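Local coordinates for protein CD180 antigen (Mus musculus, PDB 3T6Q) that may cooperate with MD-1 and TLR4 in the innate immune response of B cells to bacterial lipopolysaccharide, leading to NF-kappa-B activation, at residues K154-D159 and Q178-S183; A106-F111 and T130-Y135; S142-P147 and E171-L176; S183-G188 and S206-G211; T99-P104 and I123-Q128. All blocks are in the same frame, centred on the assembly; numbering follows the deposited sequence.

Overall arrangement
All five contacts join neighbouring turns of a leucine-rich-repeat solenoid. Contacts 2, 1 and 4 follow one another across its row of parallel strands, 109-111, 133-135, 157-159, 182-185 and 203-208. Contact 1 touches both others: Lys156 N probably bonds Glu132 O of contact 2, and Asp159 OD2 probably bonds Asn185 ND2 of contact 4, with Ser183 shared. Contacts 3 and 5 lie behind the strands, in loops and helix 170-174, packing on the strand leucines. Contact 5 packs on contact 2 through Leu110 and Leu125, their centres about 11 Å apart. Contact 3 packs on contact 1 through Leu158 and Leu176, their centres about 12 Å apart. Contacts 4 and 5 are separate, with centres about 27 Å apart.

Contact 1: residues K154-D159 and Q178-S183; sequences KLKVLD and QATNLS
Lys156 NZ donates to Thr180 O at 2.8 Å, tilted 35° from the carbonyl plane. Its chain lies beside the Thr180 side chain and points the same way, bent at chi2 (-54°). Water 1 is shared by the same ammonium group, Thr180 N and Leu155 O. Two backbone bonds run alongside. Ser183 N donates to Lys156 O at 2.9 Å, and Leu158 N donates to Ser183 O at 3.0 Å. The second is nearly straight, with an N-H...O angle of 172°. Water 2 donates to Lys156 O and Asn181 O and accepts from Ser183 OG. Val157 and Ser183 pair as a parallel bridge.

On the buried side, Leu182 CD1 lies 3.6 Å from Lys156 C. It also meets Leu155 CG at 4.1 Å and Leu158 CB at 4.3 Å. Ala179 CB rests 3.8 Å from Leu155 O. Leu176 packs on both Leu158 and Leu182 from the adjoining loop.

Strands 157-159 and 182-185 thus join two successive leucine-rich repeats. Backbone bonds fix their register, leucines pack on one side, and the lysine ties down the loop ahead of the second strand, with two waters bridging polar atoms of the two segments.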
# COMPACT_ATOMS: atom_id res chain seq x y z
N LYS A 154 -27.31 7.43 -6.66
CA LYS A 154 -26.84 7.81 -7.99
C LYS A 154 -25.53 7.06 -8.36
O LYS A 154 -24.98 7.27 -9.43
CB LYS A 154 -26.67 9.33 -8.08
CG LYS A 154 -27.98 10.10 -7.76
CD LYS A 154 -28.63 10.57 -9.04
CE LYS A 154 -30.02 9.99 -9.23
NZ LYS A 154 -31.07 10.73 -8.48
N LEU A 155 -25.06 6.18 -7.48
CA LEU A 155 -23.78 5.43 -7.74
C LEU A 155 -23.92 4.47 -8.92
O LEU A 155 -24.80 3.60 -8.90
CB LEU A 155 -23.36 4.69 -6.47
CG LEU A 155 -21.93 4.16 -6.38
CD1 LEU A 155 -20.89 5.29 -6.47
CD2 LEU A 155 -21.79 3.34 -5.12
N LYS A 156 -23.10 4.66 -9.96
CA LYS A 156 -23.08 3.78 -11.14
C LYS A 156 -21.75 3.00 -11.33
O LYS A 156 -21.76 1.93 -11.99
CB LYS A 156 -23.36 4.55 -12.41
CG LYS A 156 -24.69 5.30 -12.45
CD LYS A 156 -25.88 4.37 -12.13
CE LYS A 156 -27.19 5.17 -12.07
NZ LYS A 156 -28.31 4.30 -11.59
N VAL A 157 -20.63 3.52 -10.79
CA VAL A 157 -19.28 2.84 -10.87
C VAL A 157 -18.63 2.74 -9.50
O VAL A 157 -18.42 3.76 -8.82
CB VAL A 157 -18.35 3.55 -11.86
CG1 VAL A 157 -16.96 2.92 -11.88
CG2 VAL A 157 -18.94 3.47 -13.28
N LEU A 158 -18.34 1.52 -9.06
CA LEU A 158 -17.61 1.33 -7.85
C LEU A 158 -16.42 0.46 -8.25
O LEU A 158 -16.60 -0.70 -8.59
CB LEU A 158 -18.45 0.57 -6.84
CG LEU A 158 -18.51 0.95 -5.36
CD1 LEU A 158 -18.94 -0.22 -4.46
CD2 LEU A 158 -17.33 1.74 -4.79
N ASP A 159 -15.21 1.00 -8.17
CA ASP A 159 -14.04 0.33 -8.73
C ASP A 159 -13.00 0.02 -7.66
O ASP A 159 -12.44 0.94 -7.04
CB ASP A 159 -13.48 1.23 -9.83
CG ASP A 159 -12.41 0.53 -10.68
OD1 ASP A 159 -11.44 -0.04 -10.13
OD2 ASP A 159 -12.54 0.55 -11.94
N GLN A 178 -29.32 0.14 -2.44
CA GLN A 178 -29.93 1.37 -2.98
C GLN A 178 -29.41 1.82 -4.35
O GLN A 178 -30.09 2.57 -5.08
CB GLN A 178 -29.85 2.51 -1.96
CG GLN A 178 -31.14 2.72 -1.16
CD GLN A 178 -31.85 1.42 -0.82
OE1 GLN A 178 -31.30 0.57 -0.11
NE2 GLN A 178 -33.07 1.26 -1.33
N ALA A 179 -28.20 1.38 -4.72
CA ALA A 179 -27.68 1.71 -6.03
C ALA A 179 -28.48 0.89 -7.03
O ALA A 179 -28.95 -0.20 -6.69
CB ALA A 179 -26.17 1.39 -6.10
N THR A 180 -28.65 1.40 -8.25
CA THR A 180 -29.22 0.58 -9.34
C THR A 180 -28.36 0.62 -10.63
O THR A 180 -27.75 1.64 -10.96
CB THR A 180 -30.66 0.98 -9.74
OG1 THR A 180 -30.62 2.21 -10.48
CG2 THR A 180 -31.59 1.13 -8.53
N ASN A 181 -28.36 -0.49 -11.37
CA ASN A 181 -27.56 -0.59 -12.60
C ASN A 181 -26.03 -0.45 -12.35
O ASN A 181 -25.34 0.21 -13.11
CB ASN A 181 -28.00 0.48 -13.58
CG ASN A 181 -28.24 -0.07 -14.96
OD1 ASN A 181 -29.02 -1.02 -15.12
ND2 ASN A 181 -27.63 0.54 -15.98
N LEU A 182 -25.55 -1.01 -11.27
CA LEU A 182 -24.22 -0.68 -10.81
C LEU A 182 -23.16 -1.53 -11.55
O LEU A 182 -23.41 -2.71 -11.88
CB LEU A 182 -24.14 -0.92 -9.32
CG LEU A 182 -22.82 -0.72 -8.58
CD1 LEU A 182 -22.39 0.74 -8.60
CD2 LEU A 182 -23.07 -1.13 -7.15
N SER A 183 -21.99 -0.93 -11.80
CA SER A 183 -20.84 -1.64 -12.36
C SER A 183 -19.83 -1.71 -11.26
O SER A 183 -19.44 -0.68 -10.70
CB SER A 183 -20.23 -0.92 -13.55
OG SER A 183 -21.16 -0.89 -14.64
O HOH W 1 -27.50 3.91 -8.75
O HOH W 2 -22.65 1.31 -14.52

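Contact 2: residues A106-F111 and T130-Y135; sequences ALKHLF and TLESLY
Phe111 and Tyr135 lie side by side in an offset stack. Their centroids are 4.2 Å apart and their planes meet at only 11°. Phe111 CE1 sits over one face of the Tyr135 ring, 3.3 Å from Tyr135 CD2. Both rings take CG anti to the carbonyl carbon (chi1 -63° and -68°), which starts them off in the same direction. Close packing continues on the opposite, leucine side. Leu110 CD2 meets Leu134 CD2 at 4.1 Å, and Leu131 CD2 touches Lys108 O.

The backbone is tightly matched. Lys108 O accepts from both Glu132 N, at 2.7 Å, and Ser133 N. Leu110 N donates to Ser133 O, and Tyr135 N to Leu110 O. On the ring side of the strands, His109 ND1 and Ser133 OG share a hydrogen bond of 2.9 Å at the edge of the imidazole. Lys108 CB lies over one face of that ring. Lys108 and Glu132 run side by side, and Lys108 NZ forms a salt bridge to Glu132 OE1 at 2.8 Å. The ammonium comes from above the carboxylate plane.

The loose end is at Ala106 and Thr130. Ala106 is exposed, and its CB comes no closer than 4.4 Å to Thr130 OG1. Here water 3 bridges Leu107 O and Thr130 N.

Strands 109-111 and 133-135 are parallel, with Phe111 paired to Tyr135. Strand 85-87 flanks the first and strand 157-159 the second. Basic side chains of another protein chain pack on Phe111 and Tyr135, and Leu125 packs on Leu110 from the loop behind.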
# COMPACT_ATOMS: atom_id res chain seq x y z
N ALA A 106 -22.26 18.64 -5.31
CA ALA A 106 -22.70 17.96 -6.56
C ALA A 106 -21.58 17.13 -7.22
O ALA A 106 -21.68 16.79 -8.41
CB ALA A 106 -23.30 18.94 -7.58
N LEU A 107 -20.53 16.80 -6.47
CA LEU A 107 -19.44 15.99 -7.03
C LEU A 107 -19.98 14.69 -7.66
O LEU A 107 -20.81 14.03 -7.04
CB LEU A 107 -18.44 15.61 -5.95
CG LEU A 107 -17.10 15.11 -6.52
CD1 LEU A 107 -16.33 16.23 -7.23
CD2 LEU A 107 -16.31 14.45 -5.43
N LYS A 108 -19.51 14.34 -8.85
CA LYS A 108 -19.97 13.09 -9.49
C LYS A 108 -18.96 11.93 -9.53
O LYS A 108 -19.34 10.77 -9.33
CB LYS A 108 -20.56 13.38 -10.85
CG LYS A 108 -21.80 14.29 -10.74
CD LYS A 108 -22.87 13.98 -11.76
CE LYS A 108 -22.38 14.13 -13.18
NZ LYS A 108 -23.33 13.52 -14.15
N HIS A 109 -17.68 12.26 -9.70
CA HIS A 109 -16.63 11.22 -9.90
C HIS A 109 -15.44 11.57 -9.04
O HIS A 109 -14.90 12.68 -9.10
CB HIS A 109 -16.21 11.20 -11.36
CG HIS A 109 -17.39 11.25 -12.34
ND1 HIS A 109 -18.25 10.23 -12.49
CD2 HIS A 109 -17.85 12.28 -13.19
CE1 HIS A 109 -19.20 10.56 -13.42
NE2 HIS A 109 -18.95 11.82 -13.84
N LEU A 110 -15.02 10.61 -8.25
CA LEU A 110 -13.90 10.86 -7.33
C LEU A 110 -12.91 9.72 -7.53
O LEU A 110 -13.31 8.55 -7.49
CB LEU A 110 -14.41 10.90 -5.88
CG LEU A 110 -13.36 10.96 -4.75
CD1 LEU A 110 -12.55 12.23 -4.87
CD2 LEU A 110 -14.02 10.94 -3.38
N PHE A 111 -11.64 10.08 -7.77
CA PHE A 111 -10.54 9.08 -7.93
C PHE A 111 -9.62 9.16 -6.71
O PHE A 111 -9.05 10.23 -6.38
CB PHE A 111 -9.78 9.38 -9.20
CG PHE A 111 -10.63 9.25 -10.46
CD1 PHE A 111 -10.57 8.09 -11.25
CD2 PHE A 111 -11.60 10.24 -10.79
CE1 PHE A 111 -11.35 7.96 -12.41
CE2 PHE A 111 -12.42 10.09 -11.93
CZ PHE A 111 -12.29 8.95 -12.73
N THR A 130 -24.90 13.06 -4.57
CA THR A 130 -25.12 12.69 -5.97
C THR A 130 -23.91 11.95 -6.61
O THR A 130 -23.75 11.97 -7.82
CB THR A 130 -25.56 13.91 -6.85
OG1 THR A 130 -24.44 14.74 -7.19
CG2 THR A 130 -26.64 14.73 -6.17
N LEU A 131 -23.09 11.30 -5.79
CA LEU A 131 -21.86 10.66 -6.29
C LEU A 131 -22.23 9.56 -7.31
O LEU A 131 -23.04 8.69 -6.99
CB LEU A 131 -21.14 9.98 -5.13
CG LEU A 131 -19.61 10.00 -4.97
CD1 LEU A 131 -19.07 8.62 -4.64
CD2 LEU A 131 -18.84 10.66 -6.08
N GLU A 132 -21.57 9.57 -8.47
CA GLU A 132 -21.77 8.58 -9.54
C GLU A 132 -20.65 7.53 -9.69
O GLU A 132 -20.95 6.39 -9.99
CB GLU A 132 -21.92 9.28 -10.88
CG GLU A 132 -23.14 10.16 -10.91
CD GLU A 132 -23.42 10.70 -12.29
OE1 GLU A 132 -24.36 11.52 -12.41
OE2 GLU A 132 -22.71 10.32 -13.25
N SER A 133 -19.40 7.94 -9.49
CA SER A 133 -18.23 7.05 -9.68
C SER A 133 -17.30 7.18 -8.49
O SER A 133 -16.96 8.29 -8.10
CB SER A 133 -17.44 7.47 -10.91
OG SER A 133 -18.21 7.32 -12.07
N LEU A 134 -16.84 6.05 -7.95
CA LEU A 134 -15.83 6.09 -6.91
C LEU A 134 -14.72 5.09 -7.28
O LEU A 134 -14.99 3.88 -7.32
CB LEU A 134 -16.48 5.65 -5.60
CG LEU A 134 -16.00 6.26 -4.27
CD1 LEU A 134 -16.21 5.34 -3.08
CD2 LEU A 134 -14.64 6.95 -4.24
N TYR A 135 -13.49 5.57 -7.49
CA TYR A 135 -12.37 4.70 -7.87
C TYR A 135 -11.42 4.56 -6.68
O TYR A 135 -10.83 5.53 -6.24
CB TYR A 135 -11.63 5.33 -9.06
CG TYR A 135 -12.47 5.31 -10.32
CD1 TYR A 135 -12.27 4.32 -11.32
CD2 TYR A 135 -13.49 6.23 -10.50
CE1 TYR A 135 -13.05 4.30 -12.49
CE2 TYR A 135 -14.27 6.22 -11.67
CZ TYR A 135 -14.06 5.25 -12.64
OH TYR A 135 -14.85 5.26 -13.79
O HOH W 3 -22.33 14.46 -4.66

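Contact 3: residues S142-P147 and E171-L176; sequences SSIKLP and EDMSSL
Ser175 OG is held between two backbone groups. It accepts from Leu146 N across the contact at 2.9 Å, with a nearly straight N-H...O angle of 168°. It donates to Asp172 O of its own segment at 2.7 Å. The hydroxyl lies between the backbone N and the carbonyl carbon (chi1 78°), which brings it to face both partners.

Apolar contacts lie beside this bond. Leu146 CD1 meets Leu176 CD2 at 3.6 Å, and the two side chains cross at about a right angle. Ile144 CD1 reaches Met173 SD at 3.7 Å, crossing it at a slant. Ile144 CG1 packs against Asp172 CB. Lys145 crosses Asp172 at about a right angle, its CB 3.5 Å from Asp172 OD1. Lys145 NZ stays 5.0 Å from both Glu171 OE1 and Asp172 OD1, so any attraction is probably weak and long-range.

Farther out, Asp172 OD2 accepts from Ser169 N, just ahead of the segment. It also accepts from water 4, which in turn accepts from Ile144 N. Ser143 OG accepts from Lys145 N at 3.2 Å, an ST turn that shapes the loop before Leu146. Behind the contact, Leu158 of strand 157-159 packs on both Leu146 and Leu176, Phe160 meets Ile144, and Phe199 meets Met173.

The short helix 170-174 of one repeat is thereby set against the loop 142-147 of the repeat before it. Such stacking of variable loop and helix segments, behind the parallel strands, is typical of the convex side of a leucine-rich-repeat solenoid in the Toll-like receptor family.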
# COMPACT_ATOMS: atom_id res chain seq x y z
N SER A 142 -9.97 -4.24 2.05
CA SER A 142 -10.27 -5.68 2.03
C SER A 142 -11.75 -5.98 2.13
O SER A 142 -12.14 -7.11 2.24
CB SER A 142 -9.54 -6.40 3.15
OG SER A 142 -9.91 -5.82 4.38
N SER A 143 -12.58 -4.96 2.03
CA SER A 143 -14.01 -5.17 2.00
C SER A 143 -14.64 -4.16 1.05
O SER A 143 -14.20 -3.02 1.00
CB SER A 143 -14.60 -4.95 3.41
OG SER A 143 -16.01 -5.11 3.36
N ILE A 144 -15.70 -4.57 0.35
CA ILE A 144 -16.46 -3.62 -0.49
C ILE A 144 -17.54 -2.81 0.28
O ILE A 144 -18.13 -1.86 -0.26
CB ILE A 144 -17.07 -4.35 -1.73
CG1 ILE A 144 -18.22 -5.26 -1.32
CG2 ILE A 144 -16.04 -5.28 -2.38
CD1 ILE A 144 -19.09 -5.66 -2.49
N LYS A 145 -17.79 -3.18 1.54
CA LYS A 145 -18.92 -2.60 2.31
C LYS A 145 -18.85 -1.09 2.33
O LYS A 145 -17.81 -0.51 2.65
CB LYS A 145 -18.98 -3.18 3.72
CG LYS A 145 -20.20 -2.65 4.50
CD LYS A 145 -20.82 -3.67 5.44
CE LYS A 145 -19.80 -4.38 6.31
NZ LYS A 145 -19.37 -3.53 7.45
N LEU A 146 -19.93 -0.45 1.92
CA LEU A 146 -20.00 1.00 1.94
C LEU A 146 -20.36 1.44 3.37
O LEU A 146 -21.09 0.71 4.07
CB LEU A 146 -21.00 1.50 0.90
CG LEU A 146 -20.57 1.17 -0.54
CD1 LEU A 146 -21.66 1.58 -1.51
CD2 LEU A 146 -19.26 1.86 -0.92
N PRO A 147 -19.81 2.59 3.83
CA PRO A 147 -20.03 3.02 5.21
C PRO A 147 -21.47 3.52 5.44
O PRO A 147 -22.13 3.95 4.50
CB PRO A 147 -19.04 4.18 5.37
CG PRO A 147 -19.01 4.80 4.00
CD PRO A 147 -19.05 3.61 3.07
N GLU A 171 -23.79 -8.98 4.13
CA GLU A 171 -23.72 -7.62 4.68
C GLU A 171 -23.04 -6.65 3.73
O GLU A 171 -23.55 -5.54 3.49
CB GLU A 171 -22.95 -7.65 5.99
CG GLU A 171 -23.48 -6.70 7.03
CD GLU A 171 -23.30 -7.25 8.43
OE1 GLU A 171 -22.13 -7.42 8.84
OE2 GLU A 171 -24.33 -7.51 9.10
N ASP A 172 -21.90 -7.07 3.18
CA ASP A 172 -21.20 -6.29 2.13
C ASP A 172 -22.14 -5.94 1.00
O ASP A 172 -22.24 -4.78 0.58
CB ASP A 172 -20.04 -7.10 1.53
CG ASP A 172 -18.92 -7.39 2.53
OD1 ASP A 172 -18.84 -6.66 3.55
OD2 ASP A 172 -18.11 -8.34 2.29
N MET A 173 -22.80 -6.98 0.47
CA MET A 173 -23.70 -6.80 -0.67
C MET A 173 -24.92 -5.95 -0.33
O MET A 173 -25.35 -5.15 -1.15
CB MET A 173 -24.11 -8.17 -1.27
CG MET A 173 -22.94 -9.04 -1.76
SD MET A 173 -21.81 -8.15 -2.88
CE MET A 173 -22.94 -7.54 -4.09
N SER A 174 -25.46 -6.07 0.90
CA SER A 174 -26.63 -5.23 1.23
C SER A 174 -26.29 -3.74 1.33
O SER A 174 -27.14 -2.90 1.11
CB SER A 174 -27.38 -5.75 2.47
OG SER A 174 -26.53 -5.69 3.59
N SER A 175 -25.03 -3.41 1.61
CA SER A 175 -24.62 -1.99 1.64
C SER A 175 -24.75 -1.29 0.27
O SER A 175 -24.75 -0.06 0.20
CB SER A 175 -23.20 -1.84 2.23
OG SER A 175 -22.19 -2.17 1.28
N LEU A 176 -24.89 -2.07 -0.81
CA LEU A 176 -25.09 -1.57 -2.19
C LEU A 176 -26.54 -1.58 -2.68
O LEU A 176 -26.78 -1.19 -3.81
CB LEU A 176 -24.33 -2.43 -3.21
CG LEU A 176 -22.87 -2.81 -3.08
CD1 LEU A 176 -22.50 -3.79 -4.18
CD2 LEU A 176 -22.01 -1.56 -3.17
O HOH W 4 -16.17 -7.49 0.66
O HOH W 5 -24.42 1.85 3.09

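Contact 4: residues S183-G188 and S206-G211; sequences SLNLNG and SLNFGG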
# COMPACT_ATOMS: atom_id res chain seq x y z
N SER A 183 -21.99 -0.93 -11.80
CA SER A 183 -20.84 -1.64 -12.36
C SER A 183 -19.83 -1.71 -11.26
O SER A 183 -19.44 -0.68 -10.70
CB SER A 183 -20.23 -0.92 -13.55
OG SER A 183 -21.16 -0.89 -14.64
N LEU A 184 -19.43 -2.91 -10.90
CA LEU A 184 -18.60 -3.11 -9.74
C LEU A 184 -17.33 -3.80 -10.28
O LEU A 184 -17.43 -4.87 -10.87
CB LEU A 184 -19.34 -4.02 -8.78
CG LEU A 184 -19.08 -4.10 -7.28
CD1 LEU A 184 -19.16 -5.56 -6.81
CD2 LEU A 184 -17.80 -3.43 -6.76
N ASN A 185 -16.17 -3.16 -10.18
CA ASN A 185 -14.93 -3.76 -10.71
C ASN A 185 -14.09 -4.36 -9.59
O ASN A 185 -13.57 -3.63 -8.71
CB ASN A 185 -14.12 -2.70 -11.50
CG ASN A 185 -12.88 -3.30 -12.16
OD1 ASN A 185 -12.67 -4.52 -12.12
ND2 ASN A 185 -12.01 -2.46 -12.70
N LEU A 186 -13.98 -5.69 -9.58
CA LEU A 186 -13.10 -6.39 -8.65
C LEU A 186 -11.88 -7.06 -9.32
O LEU A 186 -11.25 -7.96 -8.74
CB LEU A 186 -13.86 -7.44 -7.83
CG LEU A 186 -14.83 -6.80 -6.84
CD1 LEU A 186 -15.91 -7.79 -6.38
CD2 LEU A 186 -14.04 -6.27 -5.63
N ASN A 187 -11.54 -6.60 -10.52
CA ASN A 187 -10.32 -7.05 -11.23
C ASN A 187 -9.12 -7.01 -10.30
O ASN A 187 -8.90 -6.02 -9.64
CB ASN A 187 -10.06 -6.09 -12.43
CG ASN A 187 -8.83 -6.49 -13.26
OD1 ASN A 187 -8.32 -7.60 -13.15
ND2 ASN A 187 -8.37 -5.58 -14.10
N GLY A 188 -8.35 -8.10 -10.22
CA GLY A 188 -7.12 -8.09 -9.43
C GLY A 188 -7.40 -8.20 -7.93
O GLY A 188 -6.60 -7.75 -7.12
N SER A 206 -22.24 -4.26 -14.86
CA SER A 206 -20.97 -5.01 -15.11
C SER A 206 -20.45 -5.54 -13.81
O SER A 206 -20.60 -4.88 -12.79
CB SER A 206 -19.86 -4.13 -15.71
OG SER A 206 -20.20 -3.71 -17.00
N LEU A 207 -19.88 -6.73 -13.83
CA LEU A 207 -19.16 -7.24 -12.67
C LEU A 207 -17.87 -7.75 -13.29
O LEU A 207 -17.92 -8.54 -14.24
CB LEU A 207 -19.86 -8.45 -12.04
CG LEU A 207 -20.94 -8.28 -10.98
CD1 LEU A 207 -21.42 -9.64 -10.50
CD2 LEU A 207 -20.39 -7.45 -9.82
N ASN A 208 -16.75 -7.28 -12.76
CA ASN A 208 -15.42 -7.71 -13.29
C ASN A 208 -14.68 -8.44 -12.16
O ASN A 208 -14.46 -7.84 -11.10
CB ASN A 208 -14.69 -6.46 -13.85
CG ASN A 208 -13.37 -6.78 -14.53
OD1 ASN A 208 -12.61 -7.61 -14.03
ND2 ASN A 208 -13.09 -6.14 -15.66
N PHE A 209 -14.31 -9.72 -12.37
CA PHE A 209 -13.46 -10.43 -11.43
C PHE A 209 -12.16 -10.86 -12.15
O PHE A 209 -11.67 -11.98 -11.94
CB PHE A 209 -14.14 -11.71 -10.90
CG PHE A 209 -15.36 -11.45 -10.04
CD1 PHE A 209 -15.25 -11.23 -8.67
CD2 PHE A 209 -16.63 -11.44 -10.63
CE1 PHE A 209 -16.39 -11.02 -7.88
CE2 PHE A 209 -17.77 -11.24 -9.86
CZ PHE A 209 -17.65 -11.01 -8.49
N GLY A 210 -11.65 -9.99 -13.02
CA GLY A 210 -10.44 -10.27 -13.79
C GLY A 210 -9.28 -10.88 -13.01
O GLY A 210 -8.92 -10.41 -11.91
N GLY A 211 -8.70 -11.95 -13.57
CA GLY A 211 -7.56 -12.60 -12.94
C GLY A 211 -7.88 -13.56 -11.82
O GLY A 211 -6.94 -14.14 -11.24
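Asn208 O accepts from Leu186 N at 2.7 Å, the shortest polar bond between the segments. The donor lies in the carbonyl plane, though the N-H...O angle is a bent 139°. Upstream, Leu184 N donates to Ser206 O and Asn208 N to Leu184 O. Downstream, Gly188 N donates to Gly210 O at 2.9 Å, extending the pairing past the strands.

Two Asx turns repeat across the contact. Asn185 OD1 accepts from Asn187 N at 2.9 Å, and Asn208 OD1 accepts from Gly210 N at 2.8 Å. Both asparagines have CG anti to the backbone N (chi1 -176° and -175°). They lie side by side, and Asn185 OD1 comes 3.3 Å from Asn208 CB. Strands 183-185 and 206-208 are parallel and form two rungs of the leucine-rich-repeat solenoid, with serines and asparagines on one face and Leu184 and Leu207 on the other. Asp159 holds Asn185 ND2 from the preceding strand, and Trp231 of the following strand touches Asn208.

On the leucine face, Leu207 CD2 rests 3.7 Å from Leu184 CB, the side chains crossing at a slant. Next to them, Leu186 CD1 touches Phe209 CE1 at 3.6 Å. Leu168 packs on both Leu186 and Phe209 from strand 167-168.

Contact 5: residues T99-P104 and I123-Q128; sequences TALSGP and IPLHNQ
Gln128 NE2 spends its two N-H groups on two carbonyls of the facing loop. It donates to Leu101 O at 2.8 Å and to Pro104 O at 2.9 Å. Both acceptors lie near the amide plane. The donor is in the carbonyl plane of Leu101 but 64° above that of Pro104. The chain bends at chi2 (64°), which turns CD back toward the loop. Gln128 OE1 lies 3.5 Å from Leu101 CB, and the two side chains cross at about a right angle.

Leu101 has CG anti to the carbonyl carbon (chi1 -69°), and its CD1 meets Leu125 CD2 at 3.9 Å and, more distantly, Ile123 CG2. Asn127 CB lies 3.6 Å from Leu101 O, while its ND2 comes 3.4 Å from Ser102 CA. Ser102 OG turns elsewhere, to Asp75. Water 6 joins Leu101 N to Pro124 O.

Each segment contains a type I turn, Thr99 to Ser102 and Leu125 to Gln128. The two loops are stacked, one from each of two successive leucine-rich repeats. Strand 95-96 lies beside them, with Met96 touching Leu101, Ile123 and Pro124. Strand 109-111 lies on the inner side, where Leu110 meets Ile123 and Leu125.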
# COMPACT_ATOMS: atom_id res chain seq x y z
N THR A 99 -14.71 17.79 7.03
CA THR A 99 -15.28 18.86 6.18
C THR A 99 -14.50 19.15 4.88
O THR A 99 -14.76 20.15 4.19
CB THR A 99 -15.45 20.19 6.97
OG1 THR A 99 -14.16 20.76 7.26
CG2 THR A 99 -16.18 19.96 8.26
N ALA A 100 -13.52 18.30 4.55
CA ALA A 100 -12.67 18.57 3.40
C ALA A 100 -13.51 18.69 2.13
O ALA A 100 -13.25 19.57 1.29
CB ALA A 100 -11.62 17.46 3.23
N LEU A 101 -14.55 17.85 2.03
CA LEU A 101 -15.43 17.87 0.84
C LEU A 101 -16.79 18.56 1.07
O LEU A 101 -17.78 18.20 0.43
CB LEU A 101 -15.66 16.42 0.36
CG LEU A 101 -14.47 15.68 -0.25
CD1 LEU A 101 -14.78 14.19 -0.39
CD2 LEU A 101 -14.16 16.31 -1.61
N SER A 102 -16.82 19.57 1.94
CA SER A 102 -18.07 20.31 2.24
C SER A 102 -18.52 21.13 1.03
O SER A 102 -19.70 21.26 0.78
CB SER A 102 -17.89 21.20 3.48
OG SER A 102 -16.94 22.27 3.21
N GLY A 103 -17.56 21.68 0.30
CA GLY A 103 -17.80 22.51 -0.87
C GLY A 103 -18.48 21.82 -2.05
O GLY A 103 -19.55 22.26 -2.52
N PRO A 104 -17.89 20.72 -2.56
CA PRO A 104 -18.42 20.08 -3.78
C PRO A 104 -19.59 19.11 -3.57
O PRO A 104 -19.45 17.87 -3.76
CB PRO A 104 -17.20 19.35 -4.36
CG PRO A 104 -16.24 19.20 -3.23
CD PRO A 104 -16.56 20.20 -2.17
N ILE A 123 -12.38 8.30 3.68
CA ILE A 123 -12.87 9.39 2.85
C ILE A 123 -14.25 9.82 3.41
O ILE A 123 -15.23 9.05 3.31
CB ILE A 123 -13.02 8.97 1.38
CG1 ILE A 123 -11.75 8.18 0.91
CG2 ILE A 123 -13.26 10.19 0.52
CD1 ILE A 123 -11.94 7.48 -0.42
N PRO A 124 -14.30 11.00 4.04
CA PRO A 124 -15.61 11.42 4.62
C PRO A 124 -16.50 11.92 3.51
O PRO A 124 -16.27 13.00 2.96
CB PRO A 124 -15.23 12.54 5.61
CG PRO A 124 -13.75 12.39 5.86
CD PRO A 124 -13.19 11.84 4.55
N LEU A 125 -17.45 11.08 3.10
CA LEU A 125 -18.27 11.40 1.91
C LEU A 125 -19.73 11.79 2.22
O LEU A 125 -20.53 11.83 1.31
CB LEU A 125 -18.28 10.23 0.94
CG LEU A 125 -16.98 10.02 0.17
CD1 LEU A 125 -16.88 8.57 -0.28
CD2 LEU A 125 -16.87 10.98 -0.99
N HIS A 126 -20.05 12.04 3.48
CA HIS A 126 -21.43 12.37 3.90
C HIS A 126 -22.05 13.59 3.20
O HIS A 126 -23.27 13.70 3.13
CB HIS A 126 -21.47 12.55 5.41
CG HIS A 126 -20.50 13.59 5.90
ND1 HIS A 126 -19.20 13.32 6.16
CD2 HIS A 126 -20.67 14.95 6.12
CE1 HIS A 126 -18.59 14.44 6.55
NE2 HIS A 126 -19.49 15.44 6.53
N ASN A 127 -21.23 14.48 2.65
CA ASN A 127 -21.73 15.63 1.87
C ASN A 127 -21.96 15.36 0.37
O ASN A 127 -22.39 16.26 -0.36
CB ASN A 127 -20.77 16.83 1.99
CG ASN A 127 -20.94 17.61 3.27
OD1 ASN A 127 -22.06 17.91 3.66
ND2 ASN A 127 -19.82 17.94 3.93
N GLN A 128 -21.59 14.18 -0.13
CA GLN A 128 -21.65 13.92 -1.57
C GLN A 128 -22.89 13.06 -1.82
O GLN A 128 -22.82 11.82 -1.83
CB GLN A 128 -20.36 13.23 -2.09
CG GLN A 128 -19.28 14.22 -2.49
CD GLN A 128 -18.82 15.00 -1.27
OE1 GLN A 128 -18.41 14.42 -0.27
NE2 GLN A 128 -18.91 16.32 -1.35
O HOH W 6 -14.40 15.22 3.45